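PDB 3O74: fructose transport system repressor FruR from Pseudomonas putida, which probably binds specific DNA sites as a LacI-family transcriptional repressor and activator, with fructose 1-phosphate as its preferred effector. Local coordinates for residues Tyr17-Ile20 with Ala21-Glu25; Asp73-Arg76 with Glu77-Asp80; Gly140-Asp143 with Glu144-Gly148; Gly194-Asp197 with Thr198-Ala201. All coordinates share one frame; numbering follows the deposited sequence.

Four local contacts, three within helices and one at a helix end, illustrate how such contacts recur through a two-lobed, LacI-type periplasmic-binding-protein fold. From the N terminus, contact 1 lies on helix 15-30, which connects strands 4-9 and 34-39, and contact 2 on helix 74-80, which connects strands 61-64 and 85-88. Contact 3 then spans the end of helix 133-144 and the turn leading to strand 152-158, and contact 4 occupies helix 189-201, the link from strand 183-186 to strand 210-214. Each joins neighbours in sequence and closes no long loop; the four follow in series without nesting or crossing. Contacts 1 and 3 lie on opposite sides of the chain's centre, while contacts 1 and 4 both touch the second subunit.

Contact 1 (Tyr17-Ile20 with Ala21-Glu25); sequences YARI and AKQLE
Tyr17 opens a run of i to i+4 backbone bonds: its O receives Ala21 N at 2.8 Å, and Ala21 CB rests 3.2 Å from that same Tyr17 O. The ring of Tyr17 leaves this turn, and its hydroxyl hydrogen-bonds a bound glycerol. Ala18 O accepts Lys22 N at 2.8 Å, on a more bent N-H line (146°). Lys22 CB lies 3.3 Å from Ala18 O, while the extended chain carries NZ to Asp11 of the second subunit. Arg19 O takes Gln23 N, and Gln23 CG, held beside its own backbone N (chi1 -66°), comes within 3.2 Å of Arg19 O. Arg19 NE forms a salt bridge with Glu13 of the second subunit. At Ile20, O is bonded by Leu24 N at 2.8 Å, and the branch methyl Ile20 CG2 looks across to Leu24 CD1 at 4.2 Å. Both residues of that pair belong to the buried side of helix 15-30, whereas Arg19 and Lys22 reach the second subunit. Ile20 packs on His234 and Ile237 of helix 234-250; Ala21 and Leu24 both lie on Phe7 of strand 4-9, reaching Ile37 and Leu35 of strand 34-39 respectively.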
loop_
_atom_site.group_PDB
_atom_site.type_symbol
_atom_site.label_atom_id
_atom_site.label_comp_id
_atom_site.label_asym_id
_atom_site.label_seq_id
_atom_site.Cartn_x
_atom_site.Cartn_y
_atom_site.Cartn_z
ATOM N N TYR B 17 -2.820 4.586 -4.767
ATOM C CA TYR B 17 -4.222 4.558 -4.379
ATOM C C TYR B 17 -4.376 4.608 -2.858
ATOM O O TYR B 17 -5.268 5.278 -2.345
ATOM C CB TYR B 17 -4.936 3.347 -4.982
ATOM C CG TYR B 17 -5.169 3.481 -6.471
ATOM C CD1 TYR B 17 -5.892 4.551 -6.984
ATOM C CD2 TYR B 17 -4.671 2.539 -7.363
ATOM C CE1 TYR B 17 -6.112 4.681 -8.349
ATOM C CE2 TYR B 17 -4.887 2.663 -8.729
ATOM C CZ TYR B 17 -5.605 3.735 -9.214
ATOM O OH TYR B 17 -5.823 3.863 -10.569
ATOM N N ALA B 18 -3.495 3.912 -2.143
ATOM C CA ALA B 18 -3.515 3.929 -0.680
ATOM C C ALA B 18 -3.254 5.335 -0.141
ATOM O O ALA B 18 -3.936 5.800 0.775
ATOM C CB ALA B 18 -2.494 2.940 -0.120
ATOM N N ARG B 19 -2.265 6.007 -0.718
ATOM C CA ARG B 19 -1.930 7.364 -0.318
ATOM C C ARG B 19 -3.097 8.316 -0.575
ATOM O O ARG B 19 -3.474 9.109 0.291
ATOM C CB ARG B 19 -0.687 7.847 -1.059
ATOM C CG ARG B 19 -0.402 9.322 -0.862
ATOM C CD ARG B 19 0.342 9.593 0.430
ATOM N NE ARG B 19 1.711 9.094 0.370
ATOM C CZ ARG B 19 2.783 9.815 0.684
ATOM N NH1 ARG B 19 2.643 11.071 1.090
ATOM N NH2 ARG B 19 3.992 9.278 0.597
ATOM N N ILE B 20 -3.681 8.225 -1.764
ATOM C CA ILE B 20 -4.836 9.044 -2.093
ATOM C C ILE B 20 -6.002 8.732 -1.156
ATOM O O ILE B 20 -6.636 9.638 -0.618
ATOM C CB ILE B 20 -5.267 8.849 -3.562
ATOM C CG1 ILE B 20 -4.213 9.438 -4.505
ATOM C CG2 ILE B 20 -6.621 9.493 -3.806
ATOM C CD1 ILE B 20 -4.450 9.118 -5.976
ATOM N N ALA B 21 -6.273 7.447 -0.952
ATOM C CA ALA B 21 -7.346 7.029 -0.054
ATOM C C ALA B 21 -7.132 7.573 1.355
ATOM O O ALA B 21 -8.084 7.963 2.031
ATOM C CB ALA B 21 -7.461 5.510 -0.029
ATOM N N LYS B 22 -5.878 7.606 1.791
ATOM C CA LYS B 22 -5.547 8.119 3.117
ATOM C C LYS B 22 -5.742 9.628 3.185
ATOM O O LYS B 22 -6.277 10.151 4.162
ATOM C CB LYS B 22 -4.105 7.766 3.472
ATOM C CG LYS B 22 -3.698 8.101 4.897
ATOM C CD LYS B 22 -2.246 7.708 5.118
ATOM C CE LYS B 22 -1.890 7.612 6.592
ATOM N NZ LYS B 22 -0.525 7.031 6.757
ATOM N N GLN B 23 -5.309 10.327 2.140
ATOM C CA GLN B 23 -5.469 11.781 2.070
ATOM C C GLN B 23 -6.939 12.177 1.977
ATOM O O GLN B 23 -7.355 13.197 2.530
ATOM C CB GLN B 23 -4.704 12.350 0.874
ATOM C CG GLN B 23 -3.201 12.204 0.965
ATOM C CD GLN B 23 -2.592 13.110 2.011
ATOM O OE1 GLN B 23 -1.736 12.688 2.786
ATOM N NE2 GLN B 23 -3.034 14.362 2.042
ATOM N N LEU B 24 -7.722 11.379 1.259
ATOM C CA LEU B 24 -9.157 11.612 1.179
ATOM C C LEU B 24 -9.797 11.438 2.548
ATOM O O LEU B 24 -10.589 12.273 2.979
ATOM C CB LEU B 24 -9.814 10.651 0.188
ATOM C CG LEU B 24 -9.784 11.016 -1.294
ATOM C CD1 LEU B 24 -10.454 9.920 -2.111
ATOM C CD2 LEU B 24 -10.460 12.362 -1.544
ATOM N N GLU B 25 -9.451 10.352 3.232
ATOM C CA GLU B 25 -10.074 10.046 4.517
ATOM C C GLU B 25 -9.798 11.141 5.548
ATOM O O GLU B 25 -10.678 11.508 6.327
ATOM C CB GLU B 25 -9.628 8.674 5.039
ATOM C CG GLU B 25 -10.535 8.117 6.133
ATOM C CD GLU B 25 -10.386 6.615 6.328
ATOM O OE1 GLU B 25 -9.333 6.064 5.948
ATOM O OE2 GLU B 25 -11.327 5.985 6.863
#

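Contact 2 (Asp73-Arg76 with Glu77-Asp80); sequences DSYR and ELQD
A single water ties Arg76 to Gln79 and Asp80. It accepts from Arg76 NE at 2.7 Å and donates to Gln79 OE1 and to Asp80 OD1, each at 2.6 Å, so Arg76 and, a turn on, the neighbours Gln79 and Asp80 share one bridging molecule. The turn belongs to helix 74-80, the crossover helix of the beta-alpha-beta unit between strands 61-64 and 85-88. Arg76 reaches the water by bending its chain at the second and third torsions (chi2 -74°), which brings NE round toward the side chains of the next turn. Its guanidinium and the Gln79 amide meet at a slant, their planes 45° apart, and no direct bond joins them; the water does that work. The amide is fixed from its other end as well, for Gln79 NE2 bonds to the carbonyl O of His96.

On the buried side Tyr75 and Leu78 make an apolar contact. The two run next to each other with their ends in the same direction, Leu78 CD1 set 3.8 Å from Tyr75 CD1. The phenol continues past this methyl to bond Glu47, and the ring also packs against Leu62 and Val64 of strand 61-64, while Leu78 touches Arg55 of helix 44-56.

At the helix start Asp73 contributes its backbone, O accepting Glu77 N at 3.2 Å. The side chains of the same two residues form a like-charge pair, probably mildly unfavourable unless screened by solvent: their carboxylate planes are turned 55° against each other, with the oxygens Asp73 OD1 and Glu77 OE2 4.0 Å apart.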
loop_
_atom_site.group_PDB
_atom_site.type_symbol
_atom_site.label_atom_id
_atom_site.label_comp_id
_atom_site.label_asym_id
_atom_site.label_seq_id
_atom_site.Cartn_x
_atom_site.Cartn_y
_atom_site.Cartn_z
ATOM N N ASP B 73 -22.671 2.311 -19.062
ATOM C CA ASP B 73 -23.320 3.540 -18.620
ATOM C C ASP B 73 -23.900 3.393 -17.220
ATOM O O ASP B 73 -24.863 4.076 -16.863
ATOM C CB ASP B 73 -24.407 3.966 -19.613
ATOM C CG ASP B 73 -25.431 2.874 -19.870
ATOM O OD1 ASP B 73 -25.431 1.859 -19.141
ATOM O OD2 ASP B 73 -26.242 3.032 -20.806
ATOM N N SER B 74 -23.308 2.499 -16.435
ATOM C CA SER B 74 -23.756 2.266 -15.067
ATOM C C SER B 74 -23.633 3.517 -14.197
ATOM O O SER B 74 -24.542 3.824 -13.426
ATOM C CB SER B 74 -23.004 1.086 -14.437
ATOM O OG SER B 74 -21.602 1.215 -14.602
ATOM N N TYR B 75 -22.529 4.250 -14.322
ATOM C CA TYR B 75 -22.360 5.451 -13.505
ATOM C C TYR B 75 -23.306 6.574 -13.908
ATOM O O TYR B 75 -23.672 7.406 -13.083
ATOM C CB TYR B 75 -20.904 5.917 -13.461
ATOM C CG TYR B 75 -20.047 5.000 -12.622
ATOM C CD1 TYR B 75 -20.250 4.893 -11.251
ATOM C CD2 TYR B 75 -19.054 4.227 -13.201
ATOM C CE1 TYR B 75 -19.476 4.042 -10.480
ATOM C CE2 TYR B 75 -18.281 3.382 -12.446
ATOM C CZ TYR B 75 -18.491 3.289 -11.087
ATOM O OH TYR B 75 -17.708 2.435 -10.342
ATOM N N ARG B 76 -23.714 6.584 -15.172
ATOM C CA ARG B 76 -24.730 7.532 -15.621
ATOM C C ARG B 76 -26.057 7.263 -14.909
ATOM O O ARG B 76 -26.767 8.194 -14.529
ATOM C CB ARG B 76 -24.911 7.449 -17.137
ATOM C CG ARG B 76 -23.736 7.999 -17.933
ATOM C CD ARG B 76 -23.709 9.519 -17.895
ATOM N NE ARG B 76 -24.987 10.089 -18.312
ATOM C CZ ARG B 76 -25.359 10.252 -19.578
ATOM N NH1 ARG B 76 -24.550 9.887 -20.563
ATOM N NH2 ARG B 76 -26.543 10.777 -19.863
ATOM N N GLU B 77 -26.384 5.988 -14.724
ATOM C CA GLU B 77 -27.606 5.615 -14.013
ATOM C C GLU B 77 -27.585 6.137 -12.581
ATOM O O GLU B 77 -28.564 6.717 -12.111
ATOM C CB GLU B 77 -27.804 4.097 -14.010
ATOM C CG GLU B 77 -28.249 3.507 -15.339
ATOM C CD GLU B 77 -28.403 1.996 -15.280
ATOM O OE1 GLU B 77 -28.622 1.459 -14.172
ATOM O OE2 GLU B 77 -28.304 1.346 -16.342
ATOM N N LEU B 78 -26.465 5.925 -11.895
ATOM C CA LEU B 78 -26.321 6.353 -10.508
ATOM C C LEU B 78 -26.413 7.870 -10.396
ATOM O O LEU B 78 -27.076 8.400 -9.506
ATOM C CB LEU B 78 -24.987 5.863 -9.937
ATOM C CG LEU B 78 -24.773 4.350 -9.885
ATOM C CD1 LEU B 78 -23.395 4.020 -9.336
ATOM C CD2 LEU B 78 -25.848 3.691 -9.038
ATOM N N GLN B 79 -25.747 8.563 -11.315
ATOM C CA GLN B 79 -25.754 10.022 -11.352
ATOM C C GLN B 79 -27.160 10.579 -11.587
ATOM O O GLN B 79 -27.554 11.578 -10.980
ATOM C CB GLN B 79 -24.800 10.515 -12.443
ATOM C CG GLN B 79 -24.886 11.999 -12.745
ATOM C CD GLN B 79 -23.881 12.431 -13.795
ATOM O OE1 GLN B 79 -24.159 12.387 -14.996
ATOM N NE2 GLN B 79 -22.700 12.849 -13.347
ATOM N N ASP B 80 -27.912 9.930 -12.472
ATOM C CA ASP B 80 -29.279 10.355 -12.763
ATOM C C ASP B 80 -30.175 10.205 -11.541
ATOM O O ASP B 80 -31.178 10.904 -11.406
ATOM C CB ASP B 80 -29.855 9.561 -13.938
ATOM C CG ASP B 80 -29.232 9.947 -15.265
ATOM O OD1 ASP B 80 -28.596 11.020 -15.334
ATOM O OD2 ASP B 80 -29.383 9.179 -16.239
HETATM O O HOH W 1 -26.185 11.422 -16.277
#

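Contact 3 (Gly140-Asp143 with Glu144-Gly148)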
loop_
_atom_site.group_PDB
_atom_site.type_symbol
_atom_site.label_atom_id
_atom_site.label_comp_id
_atom_site.label_asym_id
_atom_site.label_seq_id
_atom_site.Cartn_x
_atom_site.Cartn_y
_atom_site.Cartn_z
ATOM N N GLY B 140 0.605 7.444 -25.540
ATOM C CA GLY B 140 0.547 8.581 -26.442
ATOM C C GLY B 140 1.708 9.537 -26.245
ATOM O O GLY B 140 2.331 9.972 -27.213
ATOM N N GLY B 141 1.999 9.864 -24.989
ATOM C CA GLY B 141 3.117 10.736 -24.673
ATOM C C GLY B 141 4.441 10.112 -25.062
ATOM O O GLY B 141 5.351 10.792 -25.541
ATOM N N PHE B 142 4.541 8.802 -24.854
ATOM C CA PHE B 142 5.727 8.045 -25.240
ATOM C C PHE B 142 5.989 8.149 -26.746
ATOM O O PHE B 142 7.117 8.408 -27.168
ATOM C CB PHE B 142 5.573 6.582 -24.805
ATOM C CG PHE B 142 6.671 5.675 -25.288
ATOM C CD1 PHE B 142 7.854 5.554 -24.578
ATOM C CD2 PHE B 142 6.508 4.924 -26.439
ATOM C CE1 PHE B 142 8.862 4.711 -25.020
ATOM C CE2 PHE B 142 7.508 4.079 -26.884
ATOM C CZ PHE B 142 8.688 3.973 -26.173
ATOM N N ASP B 143 4.949 7.962 -27.553
ATOM C CA ASP B 143 5.084 8.089 -29.005
ATOM C C ASP B 143 5.503 9.499 -29.402
ATOM O O ASP B 143 6.361 9.683 -30.266
ATOM C CB ASP B 143 3.774 7.738 -29.710
ATOM C CG ASP B 143 3.428 6.268 -29.602
ATOM O OD1 ASP B 143 4.317 5.467 -29.247
ATOM O OD2 ASP B 143 2.263 5.911 -29.882
ATOM N N GLU B 144 4.886 10.489 -28.766
ATOM C CA GLU B 144 5.142 11.892 -29.074
ATOM C C GLU B 144 6.619 12.255 -28.933
ATOM O O GLU B 144 7.155 13.024 -29.727
ATOM C CB GLU B 144 4.285 12.790 -28.180
ATOM C CG GLU B 144 4.828 14.194 -27.997
ATOM C CD GLU B 144 4.208 15.208 -28.938
ATOM O OE1 GLU B 144 3.052 15.003 -29.363
ATOM O OE2 GLU B 144 4.876 16.220 -29.241
ATOM N N ALA B 145 7.275 11.694 -27.922
ATOM C CA ALA B 145 8.689 11.965 -27.687
ATOM C C ALA B 145 9.576 11.221 -28.679
ATOM O O ALA B 145 10.773 11.490 -28.781
ATOM C CB ALA B 145 9.072 11.604 -26.261
ATOM N N LEU B 146 8.980 10.280 -29.405
ATOM C CA LEU B 146 9.730 9.459 -30.348
ATOM C C LEU B 146 9.798 10.059 -31.751
ATOM O O LEU B 146 10.469 9.518 -32.630
ATOM C CB LEU B 146 9.161 8.040 -30.402
ATOM C CG LEU B 146 9.351 7.220 -29.127
ATOM C CD1 LEU B 146 9.034 5.758 -29.383
ATOM C CD2 LEU B 146 10.771 7.372 -28.616
ATOM N N GLN B 147 9.102 11.171 -31.963
ATOM C CA GLN B 147 9.167 11.858 -33.249
ATOM C C GLN B 147 10.619 12.153 -33.611
ATOM O O GLN B 147 11.357 12.746 -32.822
ATOM C CB GLN B 147 8.351 13.151 -33.217
ATOM C CG GLN B 147 6.895 12.982 -33.627
ATOM C CD GLN B 147 6.723 12.848 -35.130
ATOM O OE1 GLN B 147 7.324 13.593 -35.904
ATOM N NE2 GLN B 147 5.891 11.900 -35.547
ATOM N N GLY B 148 11.024 11.727 -34.803
ATOM C CA GLY B 148 12.391 11.915 -35.255
ATOM C C GLY B 148 13.374 10.870 -34.753
ATOM O O GLY B 148 14.581 10.993 -34.978
#
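Apolar contact between Phe142 and Leu146 carries the side-chain part of this helix end. Leu146 CG lies over one face of the Phe142 ring, displaced toward the rim, and Leu146 CD1 is pressed to 3.4 Å from Phe142 CE2, a tight approach. The aromatic group gets there because its CG stands opposite the backbone N (chi1 174°), which sets the ring where its CE2 atom meets that methyl. The backbone joins in, with Leu146 CG only 3.2 Å from Phe142 O.

Both residues face the sheet. Helix 133-144 is the connection between the parallel, adjacent strands 122-128 and 152-158, a beta-alpha-beta crossover, and Phe142 and Leu146 both pack on Ile123 of the first strand and Val153 of the second. Leu146 also meets Leu116 of helix 104-116.

Among the backbone bonds the change of geometry is plain. Gly140 O receives Glu144 N at 3.0 Å and Gly141 O receives Ala145 N at 3.2 Å, both in the i to i+4 pattern. Ala145 N also makes a weak bond with Phe142 O. Then the spacing shortens to three residues: Leu146 N bonds Asp143 O at 2.8 Å, with the donor standing 61° out of the carbonyl plane. Leu146 itself lies within a type I turn from Glu144 to Gln147, by which the chain departs from the helix.

Of the charged groups, Asp143 is turned to the neighbouring strand, where OD1 forms a salt bridge with Arg155. Glu144 has a longer, weak ion pair with Arg105.

Contact 4 (Gly194-Asp197 with Thr198-Ala201); sequences GVFD and TLQA
Val195 and Leu199, one helical turn apart, extend from the helix as flanking neighbours that share a common heading. Helix 189-201, which carries them, is the connection of the beta-alpha-beta unit formed with strands 183-186 and 210-214. Val195 CG1 projects opposite the backbone N (chi1 164°) and meets both Leu199 methyls, CD2 at 3.9 Å and CD1 a little farther off. Toward the fold, Val195 packs on Leu184 and Thr186 of strand 183-186, and Leu199 on Met170 of helix 163-177.

Phe196 approaches the same leucine from another direction. Leu199 CD2 stands at the edge of its ring, near the ring plane, 4.2 Å from Phe196 CD1, so this one methyl is shared between a valine branch and an aromatic rim. The other methyl turns to the main chain, with Leu199 CD1 3.4 Å from Val195 O. That carbonyl is already taken by Leu199 N at 2.9 Å in a nearly straight bond (168°).

Asp197 and Thr198 carry polar side-chain groups of the turn. The carboxylate of Asp197 forms a salt bridge with Arg163 and a weak hydrogen bond with Gln218 of the second subunit, while its backbone O accepts Ala201 N. Thr198 N bonds Gly194 O at 3.1 Å. The hydroxyl of Thr198 lies beside its backbone N (chi1 -63°) and has two weak choices of acceptor, Gln167 O and that same Gly194 O, the latter 3.4 Å from Thr198 OG1.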
loop_
_atom_site.group_PDB
_atom_site.type_symbol
_atom_site.label_atom_id
_atom_site.label_comp_id
_atom_site.label_asym_id
_atom_site.label_seq_id
_atom_site.Cartn_x
_atom_site.Cartn_y
_atom_site.Cartn_z
ATOM N N GLY B 194 7.988 -6.231 -11.894
ATOM C CA GLY B 194 8.110 -7.449 -12.672
ATOM C C GLY B 194 9.357 -7.398 -13.530
ATOM O O GLY B 194 10.051 -8.402 -13.703
ATOM N N VAL B 195 9.640 -6.216 -14.068
ATOM C CA VAL B 195 10.852 -6.000 -14.842
ATOM C C VAL B 195 12.074 -6.344 -13.991
ATOM O O VAL B 195 12.986 -7.024 -14.451
ATOM C CB VAL B 195 10.951 -4.547 -15.341
ATOM C CG1 VAL B 195 12.366 -4.234 -15.791
ATOM C CG2 VAL B 195 9.947 -4.293 -16.470
ATOM N N PHE B 196 12.083 -5.882 -12.744
ATOM C CA PHE B 196 13.192 -6.168 -11.842
ATOM C C PHE B 196 13.342 -7.662 -11.591
ATOM O O PHE B 196 14.455 -8.162 -11.431
ATOM C CB PHE B 196 13.019 -5.435 -10.507
ATOM C CG PHE B 196 13.240 -3.951 -10.591
ATOM C CD1 PHE B 196 14.014 -3.409 -11.607
ATOM C CD2 PHE B 196 12.684 -3.098 -9.653
ATOM C CE1 PHE B 196 14.225 -2.038 -11.692
ATOM C CE2 PHE B 196 12.893 -1.725 -9.728
ATOM C CZ PHE B 196 13.667 -1.196 -10.750
ATOM N N ASP B 197 12.222 -8.377 -11.542
ATOM C CA ASP B 197 12.270 -9.826 -11.357
ATOM C C ASP B 197 12.982 -10.481 -12.526
ATOM O O ASP B 197 13.811 -11.380 -12.349
ATOM C CB ASP B 197 10.864 -10.408 -11.232
ATOM C CG ASP B 197 10.220 -10.094 -9.902
ATOM O OD1 ASP B 197 10.952 -9.967 -8.899
ATOM O OD2 ASP B 197 8.977 -9.973 -9.863
ATOM N N THR B 198 12.650 -10.026 -13.727
ATOM C CA THR B 198 13.246 -10.578 -14.931
ATOM C C THR B 198 14.738 -10.276 -14.961
ATOM O O THR B 198 15.551 -11.156 -15.231
ATOM C CB THR B 198 12.565 -10.028 -16.197
ATOM O OG1 THR B 198 11.189 -10.429 -16.201
ATOM C CG2 THR B 198 13.245 -10.564 -17.442
ATOM N N LEU B 199 15.090 -9.029 -14.664
ATOM C CA LEU B 199 16.486 -8.608 -14.639
ATOM C C LEU B 199 17.299 -9.429 -13.644
ATOM O O LEU B 199 18.439 -9.799 -13.913
ATOM C CB LEU B 199 16.579 -7.125 -14.281
ATOM C CG LEU B 199 16.562 -6.134 -15.443
ATOM C CD1 LEU B 199 15.627 -6.596 -16.551
ATOM C CD2 LEU B 199 16.190 -4.750 -14.956
ATOM N N GLN B 200 16.708 -9.714 -12.489
ATOM C CA GLN B 200 17.409 -10.452 -11.445
ATOM C C GLN B 200 17.714 -11.892 -11.846
ATOM O O GLN B 200 18.714 -12.467 -11.417
ATOM C CB GLN B 200 16.618 -10.413 -10.141
ATOM C CG GLN B 200 17.192 -9.449 -9.126
ATOM C CD GLN B 200 17.970 -10.148 -8.028
ATOM O OE1 GLN B 200 17.519 -10.218 -6.885
ATOM N NE2 GLN B 200 19.142 -10.669 -8.370
ATOM N N ALA B 201 16.847 -12.470 -12.670
ATOM C CA ALA B 201 17.056 -13.828 -13.158
ATOM C C ALA B 201 18.267 -13.898 -14.088
ATOM O O ALA B 201 18.918 -14.937 -14.191
ATOM C CB ALA B 201 15.812 -14.345 -13.855
#